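Putative oxidoreductase (Salmonella enterica subsp. enterica serovar Typhimurium, PDB 3NX4) binds NADP and probably acts as an NADPH-dependent acryloyl-CoA reductase of the medium-chain dehydrogenase/reductase family. Local coordinates at residues P61-A66 and I124-F129; T86-G91 and A273-A278; A215-T218 and V223-K226. All coordinates share one frame; numbering follows the deposited sequence. Where two conformers were deposited one is given.

Interaction 1: P61-A66 and I124-F129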
ATOM      1  N   PRO A  61      -3.058  -5.654 -32.218  1.00 44.30           N
ATOM      2  CA  PRO A  61      -2.858  -5.001 -30.925  1.00 40.70           C
ATOM      3  C   PRO A  61      -3.887  -3.898 -30.713  1.00 40.30           C
ATOM      4  O   PRO A  61      -4.751  -3.678 -31.571  1.00 39.56           O
ATOM      5  CB  PRO A  61      -1.462  -4.403 -31.066  1.00 42.71           C
ATOM      6  CG  PRO A  61      -1.391  -4.028 -32.516  1.00 42.12           C
ATOM      7  CD  PRO A  61      -2.144  -5.129 -33.250  1.00 39.61           C
ATOM      8  N   GLY A  62      -3.788  -3.215 -29.576  1.00 38.48           N
ATOM      9  CA  GLY A  62      -4.692  -2.130 -29.251  1.00 36.50           C
ATOM     10  C   GLY A  62      -5.614  -2.530 -28.113  1.00 37.48           C
ATOM     11  O   GLY A  62      -6.575  -3.279 -28.314  1.00 37.09           O
ATOM     12  N   ILE A  63      -5.325  -2.025 -26.918  1.00 32.19           N
ATOM     13  CA  ILE A  63      -6.080  -2.403 -25.734  1.00 33.88           C
ATOM     14  C   ILE A  63      -7.339  -1.552 -25.574  1.00 33.17           C
ATOM     15  O   ILE A  63      -8.157  -1.807 -24.693  1.00 31.85           O
ATOM     16  CB  ILE A  63      -5.207  -2.323 -24.452  1.00 36.78           C
ATOM     17  CG1 ILE A  63      -4.772  -0.880 -24.173  1.00 34.14           C
ATOM     18  CG2 ILE A  63      -3.983  -3.227 -24.585  1.00 31.08           C
ATOM     19  CD1 ILE A  63      -3.805  -0.751 -22.987  1.00 33.32           C
ATOM     20  N   ASP A  64      -7.487  -0.543 -26.428  1.00 27.40           N
ATOM     21  CA  ASP A  64      -8.650   0.337 -26.377  1.00 33.84           C
ATOM     22  C   ASP A  64      -9.340   0.403 -27.734  1.00 37.67           C
ATOM     23  O   ASP A  64      -8.702   0.232 -28.770  1.00 33.93           O
ATOM     24  CB  ASP A  64      -8.232   1.780 -26.038  1.00 31.30           C
ATOM     25  CG  ASP A  64      -7.410   1.890 -24.777  1.00 35.57           C
ATOM     26  OD1 ASP A  64      -7.536   1.025 -23.886  1.00 34.19           O
ATOM     27  OD2 ASP A  64      -6.651   2.884 -24.670  1.00 31.86           O
ATOM     28  N   PHE A  65     -10.637   0.685 -27.725  1.00 31.00           N
ATOM     29  CA  PHE A  65     -11.317   1.133 -28.938  1.00 34.35           C
ATOM     30  C   PHE A  65     -12.649   1.786 -28.595  1.00 36.10           C
ATOM     31  O   PHE A  65     -13.189   1.591 -27.506  1.00 31.45           O
ATOM     32  CB  PHE A  65     -11.477   0.008 -29.980  1.00 29.02           C
ATOM     33  CG  PHE A  65     -12.450  -1.091 -29.575  1.00 29.90           C
ATOM     34  CD1 PHE A  65     -13.811  -0.846 -29.510  1.00 33.76           C
ATOM     35  CD2 PHE A  65     -11.990  -2.368 -29.277  1.00 29.29           C
ATOM     36  CE1 PHE A  65     -14.709  -1.868 -29.149  1.00 32.40           C
ATOM     37  CE2 PHE A  65     -12.874  -3.384 -28.923  1.00 36.61           C
ATOM     38  CZ  PHE A  65     -14.234  -3.130 -28.854  1.00 32.71           C
ATOM     39  N   ALA A  66     -13.156   2.590 -29.520  1.00 29.02           N
ATOM     40  CA  ALA A  66     -14.506   3.116 -29.419  1.00 29.40           C
ATOM     41  C   ALA A  66     -15.152   3.036 -30.798  1.00 32.44           C
ATOM     42  O   ALA A  66     -14.515   3.341 -31.805  1.00 37.11           O
ATOM     43  CB  ALA A  66     -14.487   4.541 -28.927  1.00 29.02           C
ATOM     44  N   ILE A 124      -8.978   9.756 -23.778  1.00 29.21           N
ATOM     45  CA  ILE A 124      -8.823   9.219 -22.427  1.00 26.16           C
ATOM     46  C   ILE A 124      -8.143   7.853 -22.480  1.00 28.65           C
ATOM     47  O   ILE A 124      -7.020   7.692 -21.986  1.00 27.05           O
ATOM     48  CB  ILE A 124     -10.175   9.120 -21.706  1.00 32.85           C
ATOM     49  CG1 ILE A 124     -10.761  10.521 -21.504  1.00 27.82           C
ATOM     50  CG2 ILE A 124     -10.028   8.393 -20.350  1.00 27.41           C
ATOM     51  CD1 ILE A 124     -12.238  10.500 -21.121  1.00 29.47           C
ATOM     52  N   GLY A 125      -8.812   6.873 -23.087  1.00 27.77           N
ATOM     53  CA  GLY A 125      -8.240   5.548 -23.264  1.00 31.96           C
ATOM     54  C   GLY A 125      -7.864   4.872 -21.948  1.00 26.23           C
ATOM     55  O   GLY A 125      -8.299   5.284 -20.881  1.00 27.09           O
ATOM     56  N   THR A 126      -7.039   3.838 -22.032  1.00 26.71           N
ATOM     57  CA  THR A 126      -6.556   3.164 -20.835  1.00 31.05           C
ATOM     58  C   THR A 126      -5.767   4.110 -19.919  1.00 28.65           C
ATOM     59  O   THR A 126      -5.889   4.037 -18.709  1.00 28.78           O
ATOM     60  CB  THR A 126      -5.699   1.932 -21.190  1.00 34.35           C
ATOM     61  OG1 THR A 126      -6.556   0.877 -21.627  1.00 34.29           O
ATOM     62  CG2 THR A 126      -4.930   1.439 -19.979  1.00 31.32           C
ATOM     63  N   ALA A 127      -4.966   4.997 -20.501  1.00 26.34           N
ATOM     64  CA  ALA A 127      -4.130   5.901 -19.711  1.00 27.36           C
ATOM     65  C   ALA A 127      -4.980   6.763 -18.790  1.00 25.27           C
ATOM     66  O   ALA A 127      -4.727   6.848 -17.590  1.00 27.33           O
ATOM     67  CB  ALA A 127      -3.268   6.801 -20.636  1.00 22.92           C
ATOM     68  N   GLY A 128      -5.986   7.416 -19.364  1.00 22.82           N
ATOM     69  CA  GLY A 128      -6.840   8.313 -18.606  1.00 26.78           C
ATOM     70  C   GLY A 128      -7.763   7.580 -17.637  1.00 27.53           C
ATOM     71  O   GLY A 128      -8.016   8.049 -16.529  1.00 23.21           O
ATOM     72  N   PHE A 129      -8.274   6.429 -18.057  1.00 21.45           N
ATOM     73  CA  PHE A 129      -9.086   5.590 -17.183  1.00 20.56           C
ATOM     74  C   PHE A 129      -8.264   5.190 -15.952  1.00 23.70           C
ATOM     75  O   PHE A 129      -8.730   5.284 -14.819  1.00 27.38           O
ATOM     76  CB  PHE A 129      -9.563   4.367 -17.981  1.00 22.98           C
ATOM     77  CG  PHE A 129     -10.271   3.322 -17.164  1.00 28.02           C
ATOM     78  CD1 PHE A 129     -11.614   3.474 -16.816  1.00 26.33           C
ATOM     79  CD2 PHE A 129      -9.620   2.148 -16.810  1.00 26.39           C
ATOM     80  CE1 PHE A 129     -12.275   2.497 -16.079  1.00 26.37           C
ATOM     81  CE2 PHE A 129     -10.284   1.150 -16.083  1.00 31.42           C
ATOM     82  CZ  PHE A 129     -11.608   1.332 -15.711  1.00 27.83           C
TER
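Asp64 and Thr126 carry this contact, with Ile63 packed beside them. Asp64 stands at the start of strand 64-72. Thr126 lies in helix 118-140 at a kink, where the N-H groups of Thr126 and Ala127 are not tied back to the turn before in the usual helical way. One carboxylate oxygen of Asp64, OD2, takes the N-H of Thr126 left over at the kink, with N to OD2 at 2.8 Å in a nearly straight bond of 166°. The N-H comes from above the carboxylate plane, 41° out of it. The other oxygen, OD1, takes the Thr126 hydroxyl, with a very short OG1 to OD1 distance of 2.5 Å. The threonine can give both groups to one carboxylate because OG1 sits beside its own backbone N (chi1 -75°). OD2 is also bonded to Ser38 OG and Asn40 ND2, so three donors grip this one buried oxygen. Ala127 N has a weak bond to Asn40 OD1. Gly125, with a positive phi, passes close by, its CA 3.4 Å from Asp64 OD2. Ile63 packs its CD1 on the hydroxyl side of Thr126, 3.5 Å from OG1, and also touches the CG2 methyl. Thr126 also touches the bound NADP and the side chain of Ser267. The arrangement is thus a buried carboxylate bound to a residue at a helix kink, beside the NADP pocket of an MDR-type reductase fold.

Interaction 2: T86-G91 and A273-A278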
ATOM      1  N   THR A  86     -11.822  -0.733 -22.936  1.00 31.58           N
ATOM      2  CA  THR A  86     -10.424  -0.720 -22.534  1.00 33.06           C
ATOM      3  C   THR A  86     -10.147  -2.000 -21.747  1.00 27.06           C
ATOM      4  O   THR A  86     -10.986  -2.448 -20.951  1.00 32.22           O
ATOM      5  CB  THR A  86     -10.060   0.523 -21.660  1.00 29.03           C
ATOM      6  OG1 THR A  86     -10.745   0.459 -20.401  1.00 33.78           O
ATOM      7  CG2 THR A  86     -10.441   1.821 -22.369  1.00 28.57           C
ATOM      8  N   GLY A  87      -8.987  -2.605 -21.984  1.00 31.91           N
ATOM      9  CA  GLY A  87      -8.506  -3.664 -21.103  1.00 29.11           C
ATOM     10  C   GLY A  87      -9.074  -5.042 -21.368  1.00 35.68           C
ATOM     11  O   GLY A  87      -9.295  -5.422 -22.521  1.00 38.94           O
ATOM     12  N   TRP A  88      -9.292  -5.787 -20.286  1.00 34.38           N
ATOM     13  CA  TRP A  88      -9.842  -7.146 -20.326  1.00 36.21           C
ATOM     14  C   TRP A  88      -9.004  -8.159 -21.110  1.00 39.97           C
ATOM     15  O   TRP A  88      -9.466  -9.263 -21.374  1.00 40.09           O
ATOM     16  CB  TRP A  88     -11.278  -7.139 -20.858  1.00 37.61           C
ATOM     17  CG  TRP A  88     -12.262  -6.456 -19.955  1.00 34.87           C
ATOM     18  CD1 TRP A  88     -12.999  -5.338 -20.237  1.00 33.84           C
ATOM     19  CD2 TRP A  88     -12.605  -6.836 -18.618  1.00 35.29           C
ATOM     20  NE1 TRP A  88     -13.793  -5.013 -19.161  1.00 36.09           N
ATOM     21  CE2 TRP A  88     -13.565  -5.915 -18.154  1.00 36.48           C
ATOM     22  CE3 TRP A  88     -12.199  -7.873 -17.771  1.00 37.67           C
ATOM     23  CZ2 TRP A  88     -14.126  -5.999 -16.878  1.00 38.03           C
ATOM     24  CZ3 TRP A  88     -12.760  -7.954 -16.500  1.00 39.32           C
ATOM     25  CH2 TRP A  88     -13.712  -7.024 -16.070  1.00 36.63           C
ATOM     26  N   GLY A  89      -7.769  -7.791 -21.425  1.00 39.20           N
ATOM     27  CA  GLY A  89      -6.874  -8.645 -22.177  1.00 34.48           C
ATOM     28  C   GLY A  89      -6.957  -8.401 -23.670  1.00 42.56           C
ATOM     29  O   GLY A  89      -6.211  -8.989 -24.449  1.00 44.44           O
ATOM     30  N   VAL A  90      -7.859  -7.518 -24.074  1.00 34.09           N
ATOM     31  CA  VAL A  90      -7.972  -7.174 -25.473  1.00 38.39           C
ATOM     32  C   VAL A  90      -6.663  -6.493 -25.839  1.00 38.24           C
ATOM     33  O   VAL A  90      -6.150  -5.676 -25.083  1.00 40.15           O
ATOM     34  CB  VAL A  90      -9.146  -6.225 -25.733  1.00 34.89           C
ATOM     35  CG1 VAL A  90      -9.155  -5.773 -27.173  1.00 39.20           C
ATOM     36  CG2 VAL A  90     -10.454  -6.885 -25.368  1.00 37.14           C
ATOM     37  N   GLY A  91      -6.119  -6.839 -26.994  1.00 36.58           N
ATOM     38  CA  GLY A  91      -4.865  -6.278 -27.446  1.00 43.57           C
ATOM     39  C   GLY A  91      -3.672  -7.000 -26.853  1.00 48.50           C
ATOM     40  O   GLY A  91      -2.531  -6.664 -27.147  1.00 49.29           O
ATOM     41  N   ALA A 273     -18.674  -2.276 -11.743  1.00 34.27           N
ATOM     42  CA  ALA A 273     -19.171  -1.157 -10.947  1.00 36.32           C
ATOM     43  C   ALA A 273     -18.128  -0.043 -10.821  1.00 33.66           C
ATOM     44  O   ALA A 273     -18.434   1.133 -11.021  1.00 35.26           O
ATOM     45  CB  ALA A 273     -19.613  -1.623  -9.560  1.00 35.29           C
ATOM     46  N   ARG A 274     -16.900  -0.405 -10.474  1.00 29.39           N
ATOM     47  CA  ARG A 274     -15.863   0.611 -10.324  1.00 31.22           C
ATOM     48  C   ARG A 274     -15.494   1.207 -11.681  1.00 29.95           C
ATOM     49  O   ARG A 274     -15.225   2.405 -11.801  1.00 28.11           O
ATOM     50  CB  ARG A 274     -14.618   0.046  -9.645  1.00 31.19           C
ATOM     51  CG  ARG A 274     -13.610   1.132  -9.246  1.00 33.26           C
ATOM     52  CD  ARG A 274     -12.650   0.594  -8.212  1.00 46.33           C
ATOM     53  NE  ARG A 274     -11.772   1.598  -7.615  1.00 46.57           N
ATOM     54  CZ  ARG A 274     -12.111   2.388  -6.598  1.00 46.91           C
ATOM     55  NH1 ARG A 274     -13.328   2.315  -6.076  1.00 48.01           N
ATOM     56  NH2 ARG A 274     -11.233   3.249  -6.095  1.00 31.69           N
ATOM     57  N   ARG A 275     -15.484   0.356 -12.702  1.00 28.98           N
ATOM     58  CA  ARG A 275     -15.141   0.785 -14.054  1.00 29.59           C
ATOM     59  C   ARG A 275     -16.157   1.822 -14.544  1.00 34.75           C
ATOM     60  O   ARG A 275     -15.782   2.875 -15.072  1.00 29.87           O
ATOM     61  CB  ARG A 275     -15.096  -0.441 -14.970  1.00 32.79           C
ATOM     62  CG  ARG A 275     -14.865  -0.158 -16.439  1.00 35.76           C
ATOM     63  CD  ARG A 275     -14.815  -1.458 -17.241  1.00 35.72           C
ATOM     64  NE  ARG A 275     -13.804  -2.413 -16.772  1.00 32.51           N
ATOM     65  CZ  ARG A 275     -12.590  -2.536 -17.307  1.00 34.32           C
ATOM     66  NH1 ARG A 275     -12.216  -1.736 -18.300  1.00 31.21           N
ATOM     67  NH2 ARG A 275     -11.741  -3.440 -16.843  1.00 34.45           N
ATOM     68  N   ALA A 276     -17.445   1.540 -14.334  1.00 31.94           N
ATOM     69  CA  ALA A 276     -18.507   2.475 -14.705  1.00 34.78           C
ATOM     70  C   ALA A 276     -18.393   3.788 -13.929  1.00 33.23           C
ATOM     71  O   ALA A 276     -18.605   4.860 -14.482  1.00 31.17           O
ATOM     72  CB  ALA A 276     -19.885   1.847 -14.487  1.00 38.02           C
ATOM     73  N   GLU A 277     -18.061   3.708 -12.644  1.00 29.15           N
ATOM     74  CA  GLU A 277     -17.877   4.902 -11.831  0.50 28.80           C
ATOM     75  C   GLU A 277     -16.745   5.773 -12.392  1.00 29.89           C
ATOM     76  O   GLU A 277     -16.853   6.993 -12.469  1.00 29.85           O
ATOM     77  CB  GLU A 277     -17.567   4.491 -10.394  0.50 31.41           C
ATOM     78  CG  GLU A 277     -17.499   5.627  -9.393  0.50 35.94           C
ATOM     79  CD  GLU A 277     -17.216   5.132  -7.980  0.50 48.18           C
ATOM     80  OE1 GLU A 277     -17.060   3.904  -7.790  0.50 44.80           O
ATOM     81  OE2 GLU A 277     -17.149   5.971  -7.056  0.50 57.75           O
ATOM     82  N   ALA A 278     -15.647   5.131 -12.778  1.00 28.61           N
ATOM     83  CA  ALA A 278     -14.496   5.881 -13.272  1.00 30.50           C
ATOM     84  C   ALA A 278     -14.894   6.679 -14.520  1.00 30.64           C
ATOM     85  O   ALA A 278     -14.597   7.871 -14.629  1.00 27.16           O
ATOM     86  CB  ALA A 278     -13.330   4.949 -13.564  1.00 27.12           C
TER
HETATM   87  O   HOH W   1     -13.406   0.546 -19.702  1.00 27.61           O
HETATM   88  O   HOH W   2      -9.096  -0.897 -18.911  1.00 37.72           O
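This is a polar contact between helix 272-285 and the end of strand 82-86 with the loop that follows it, made by one long arginine side chain. The guanidinium of Arg275 lies over one face of the Trp88 indole, with the two planes 28° apart. Trp88 NE1 sits over the centre of the guanidinium, 3.3 Å from Arg275 CZ. Arg275 NH2 lies over the same indole face, offset toward its rim, 3.3 Å from Trp88 CE2. The side chain runs extended and then bends at chi3 (-56°), which turns the flat group onto the ring. NH1 gives a weak, bent bond to Thr86 O at 3.0 Å (122°). Two waters join Arg275 NH1 to Thr86 OG1, and one of them lies in the guanidinium plane, 2.9 Å from NH1. The strongest outside partner is Thr270 O, which accepts NE; NH2 makes weak bonds to Ser267 O and Val268 O. Trp88 follows Gly87 in a type I' turn from Gly87 to Val90, and Trp108 stacks on its ring. Backbone hydrogen bonds join Gly87 to Ile63 and Trp88 to Val268. The contact lies beside helix 118-140, whose Phe129 packs on Arg275 and whose Thr126 packs on Thr86.

Interaction 3: A215-T218 and V223-K226. With NAP (NADP nicotinamide-adenine-dinucleotide phosphate), chain C.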
ATOM      1  N   ALA A 215       0.376  10.642  -3.978  1.00 20.20           N
ATOM      2  CA  ALA A 215       1.204  10.528  -5.162  1.00 19.73           C
ATOM      3  C   ALA A 215       0.573   9.582  -6.162  1.00 25.93           C
ATOM      4  O   ALA A 215      -0.082   8.615  -5.800  1.00 23.55           O
ATOM      5  CB  ALA A 215       2.630  10.072  -4.810  1.00 19.59           C
ATOM      6  N   ILE A 216       0.780   9.881  -7.435  1.00 22.95           N
ATOM      7  CA  ILE A 216       0.352   8.994  -8.500  1.00 25.44           C
ATOM      8  C   ILE A 216       1.631   8.662  -9.253  1.00 26.19           C
ATOM      9  O   ILE A 216       2.260   9.553  -9.836  1.00 24.84           O
ATOM     10  CB  ILE A 216      -0.686   9.688  -9.414  1.00 24.17           C
ATOM     11  CG1 ILE A 216      -1.950  10.024  -8.602  1.00 25.80           C
ATOM     12  CG2 ILE A 216      -1.010   8.810 -10.630  1.00 25.02           C
ATOM     13  CD1 ILE A 216      -3.137  10.555  -9.442  1.00 20.46           C
ATOM     14  N   ASP A 217       2.041   7.397  -9.199  1.00 25.39           N
ATOM     15  CA  ASP A 217       3.311   6.992  -9.789  1.00 26.52           C
ATOM     16  C   ASP A 217       3.152   6.114 -11.015  1.00 31.91           C
ATOM     17  O   ASP A 217       2.439   5.105 -10.983  1.00 29.50           O
ATOM     18  CB  ASP A 217       4.187   6.247  -8.784  1.00 25.04           C
ATOM     19  CG  ASP A 217       5.494   5.772  -9.412  1.00 32.64           C
ATOM     20  OD1 ASP A 217       6.345   6.631  -9.774  1.00 36.05           O
ATOM     21  OD2 ASP A 217       5.660   4.544  -9.570  1.00 35.18           O
ATOM     22  N   THR A 218       3.814   6.514 -12.094  1.00 29.40           N
ATOM     23  CA  THR A 218       3.796   5.794 -13.352  1.00 30.22           C
ATOM     24  C   THR A 218       5.182   5.272 -13.732  1.00 26.77           C
ATOM     25  O   THR A 218       5.343   4.656 -14.761  1.00 35.79           O
ATOM     26  CB  THR A 218       3.332   6.716 -14.482  1.00 32.07           C
ATOM     27  OG1 THR A 218       4.354   7.672 -14.754  1.00 34.59           O
ATOM     28  CG2 THR A 218       2.055   7.441 -14.103  1.00 27.43           C
ATOM     29  N   VAL A 223      12.455   6.091  -8.669  1.00 29.16           N
ATOM     30  CA  VAL A 223      11.625   7.257  -8.498  1.00 29.01           C
ATOM     31  C   VAL A 223      10.527   6.942  -7.493  1.00 28.09           C
ATOM     32  O   VAL A 223      10.316   7.693  -6.576  1.00 28.77           O
ATOM     33  CB  VAL A 223      11.021   7.698  -9.833  1.00 31.30           C
ATOM     34  CG1 VAL A 223       9.985   8.767  -9.625  1.00 28.66           C
ATOM     35  CG2 VAL A 223      12.110   8.193 -10.758  1.00 33.23           C
ATOM     36  N   LEU A 224       9.895   5.790  -7.642  1.00 25.09           N
ATOM     37  CA  LEU A 224       8.852   5.369  -6.725  1.00 26.28           C
ATOM     38  C   LEU A 224       9.429   5.175  -5.339  1.00 27.40           C
ATOM     39  O   LEU A 224       8.820   5.561  -4.357  1.00 28.86           O
ATOM     40  CB  LEU A 224       8.195   4.085  -7.208  1.00 26.25           C
ATOM     41  CG  LEU A 224       7.208   3.412  -6.261  1.00 33.80           C
ATOM     42  CD1 LEU A 224       6.150   4.385  -5.811  1.00 27.58           C
ATOM     43  CD2 LEU A 224       6.594   2.198  -6.917  1.00 28.69           C
ATOM     44  N   ALA A 225      10.618   4.585  -5.267  1.00 28.17           N
ATOM     45  CA  ALA A 225      11.255   4.359  -3.974  1.00 29.53           C
ATOM     46  C   ALA A 225      11.481   5.674  -3.234  1.00 32.24           C
ATOM     47  O   ALA A 225      11.249   5.760  -2.033  1.00 28.09           O
ATOM     48  CB  ALA A 225      12.560   3.612  -4.147  1.00 30.92           C
ATOM     49  N   LYS A 226      11.919   6.706  -3.951  1.00 30.64           N
ATOM     50  CA  LYS A 226      12.180   7.987  -3.297  1.00 29.39           C
ATOM     51  C   LYS A 226      10.889   8.718  -2.941  1.00 27.57           C
ATOM     52  O   LYS A 226      10.786   9.333  -1.882  1.00 27.99           O
ATOM     53  CB  LYS A 226      13.076   8.888  -4.146  1.00 26.35           C
ATOM     54  CG  LYS A 226      13.487  10.144  -3.382  1.00 38.68           C
ATOM     55  CD  LYS A 226      14.849  10.656  -3.804  1.00 44.65           C
ATOM     56  CE  LYS A 226      15.193  11.924  -3.048  1.00 42.75           C
ATOM     57  NZ  LYS A 226      16.340  12.616  -3.664  1.00 47.86           N
TER
HETATM   58  PA  NAP C 330       3.833   7.221 -21.207  1.00 31.99           P
HETATM   59  O1A NAP C 330       2.890   8.106 -21.911  1.00 26.49           O
HETATM   60  O2A NAP C 330       4.976   6.694 -21.969  1.00 27.01           O
HETATM   61  O5B NAP C 330       4.328   7.912 -19.854  1.00 29.04           O
HETATM   62  C5B NAP C 330       5.448   7.390 -19.195  1.00 27.15           C
HETATM   63  C4B NAP C 330       6.222   8.602 -18.698  1.00 28.79           C
HETATM   64  O4B NAP C 330       7.242   8.164 -17.843  1.00 28.76           O
HETATM   65  C3B NAP C 330       6.901   9.369 -19.835  1.00 34.01           C
HETATM   66  O3B NAP C 330       6.070  10.414 -20.301  1.00 30.15           O
HETATM   67  C2B NAP C 330       8.143   9.928 -19.168  1.00 29.24           C
HETATM   68  O2B NAP C 330       7.783  11.157 -18.583  1.00 29.76           O
HETATM   69  C1B NAP C 330       8.412   8.947 -18.040  1.00 33.31           C
HETATM   70  N9A NAP C 330       9.507   8.022 -18.366  1.00 30.79           N
HETATM   71  C8A NAP C 330       9.694   7.325 -19.535  1.00 39.82           C
HETATM   72  N7A NAP C 330      10.811   6.569 -19.396  1.00 40.75           N
HETATM   73  C5A NAP C 330      11.320   6.762 -18.162  1.00 37.44           C
HETATM   74  C6A NAP C 330      12.435   6.251 -17.510  1.00 42.47           C
HETATM   75  N6A NAP C 330      13.243   5.386 -18.110  1.00 52.13           N
HETATM   76  N1A NAP C 330      12.697   6.647 -16.222  1.00 41.38           N
HETATM   77  C2A NAP C 330      11.869   7.548 -15.587  1.00 40.75           C
HETATM   78  N3A NAP C 330      10.767   8.061 -16.239  1.00 36.41           N
HETATM   79  C4A NAP C 330      10.504   7.673 -17.506  1.00 32.99           C
HETATM   80  O3  NAP C 330       3.033   5.935 -20.640  1.00 29.03           O
HETATM   81  PN  NAP C 330       1.520   5.817 -20.128  1.00 30.80           P
HETATM   82  O1N NAP C 330       0.656   5.263 -21.195  1.00 30.99           O
HETATM   83  O2N NAP C 330       1.174   7.122 -19.519  1.00 25.55           O
HETATM   84  O5D NAP C 330       1.744   4.707 -18.982  1.00 33.41           O
HETATM   85  C5D NAP C 330       2.563   5.029 -17.884  1.00 38.30           C
HETATM   86  C4D NAP C 330       2.938   3.758 -17.138  1.00 37.89           C
HETATM   87  O4D NAP C 330       1.766   3.213 -16.583  1.00 37.65           O
HETATM   88  C3D NAP C 330       3.503   2.701 -18.072  1.00 41.24           C
HETATM   89  O3D NAP C 330       4.511   1.982 -17.395  1.00 37.40           O
HETATM   90  C2D NAP C 330       2.330   1.790 -18.350  1.00 47.46           C
HETATM   91  O2D NAP C 330       2.747   0.470 -18.598  1.00 48.88           O
HETATM   92  C1D NAP C 330       1.588   1.886 -17.032  1.00 42.09           C
HETATM   93  N1N NAP C 330       0.151   1.602 -17.126  1.00 43.08           N
HETATM   94  C2N NAP C 330      -0.338   0.545 -16.414  1.00 45.31           C
HETATM   95  C3N NAP C 330      -1.694   0.228 -16.434  1.00 45.23           C
HETATM   96  C7N NAP C 330      -2.226  -0.564 -15.272  1.00 43.84           C
HETATM   97  O7N NAP C 330      -3.290  -1.461 -15.459  1.00 45.43           O
HETATM   98  N7N NAP C 330      -1.664  -0.391 -14.081  1.00 30.44           N
HETATM   99  C4N NAP C 330      -2.558   1.012 -17.198  1.00 43.24           C
HETATM  100  C5N NAP C 330      -2.045   2.098 -17.922  1.00 42.25           C
HETATM  101  C6N NAP C 330      -0.684   2.389 -17.867  1.00 36.80           C
HETATM  102  P2B NAP C 330       8.840  12.385 -18.517  1.00 31.82           P
HETATM  103  O1X NAP C 330       8.054  13.620 -18.173  1.00 27.70           O
HETATM  104  O2X NAP C 330       9.864  12.113 -17.441  1.00 31.54           O
HETATM  105  O3X NAP C 330       9.494  12.510 -19.867  1.00 36.30           O
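The Asp217 carboxylate packs against Leu224, across the turn from strand 212-217 to helix 221-229. The contact between them is van der Waals packing. Asp217 OD2 rests 3.5 Å from Leu224 CB and 3.7 Å from Leu224 CD2. The aspartate CG is anti to the backbone N (chi1 178°), which carries the carboxylate out from the strand to the helix. Leu224 also holds its CG anti to its N (chi1 172°). With chi2 at 53°, Leu224 CD1 is 3.8 Å from Asp217 OD2, about as close as CD2, and the two side chains cross at about a right angle. Val223 is more distant, its CG1 4.2 Å from Asp217 OD1. The polar needs of the carboxylate are met nearby. OD1 bonds to Thr153 OG1 and weakly to Val219 N, while OD2 accepts Gly220 N. These amides just before the helix may help to stabilise the negative charge. Thr218, next along the chain, borders the cofactor: its O lies 3.5 Å from NADP C4D. The strand belongs to the parallel sheet of the Rossmann-type domain, between strands 150-152 and 235-239. Leu224 packs on Val237 of strand 235-239 and on Val252 of the second subunit.

Interactions 1 and 2 are neighbours, with centres 9 Å apart, and their segments alternate along the chain. They touch directly: Ile63 O lies 2.9 Å from Gly87 N, a probable hydrogen bond, and Thr86 packs against Asp64 and Thr126. Strands 64-72 and 82-86 pair in the mixed sheet, which these contacts tie to helices 118-140 and 272-285. Interaction 3 is separate, about 23 Å from either by centres, in the parallel sheet. It follows interaction 1 in sequence and is nested in the loop closed by interaction 2. The NADP links the two regions, since it touches both Thr126 of interaction 1 and Thr218 of interaction 3.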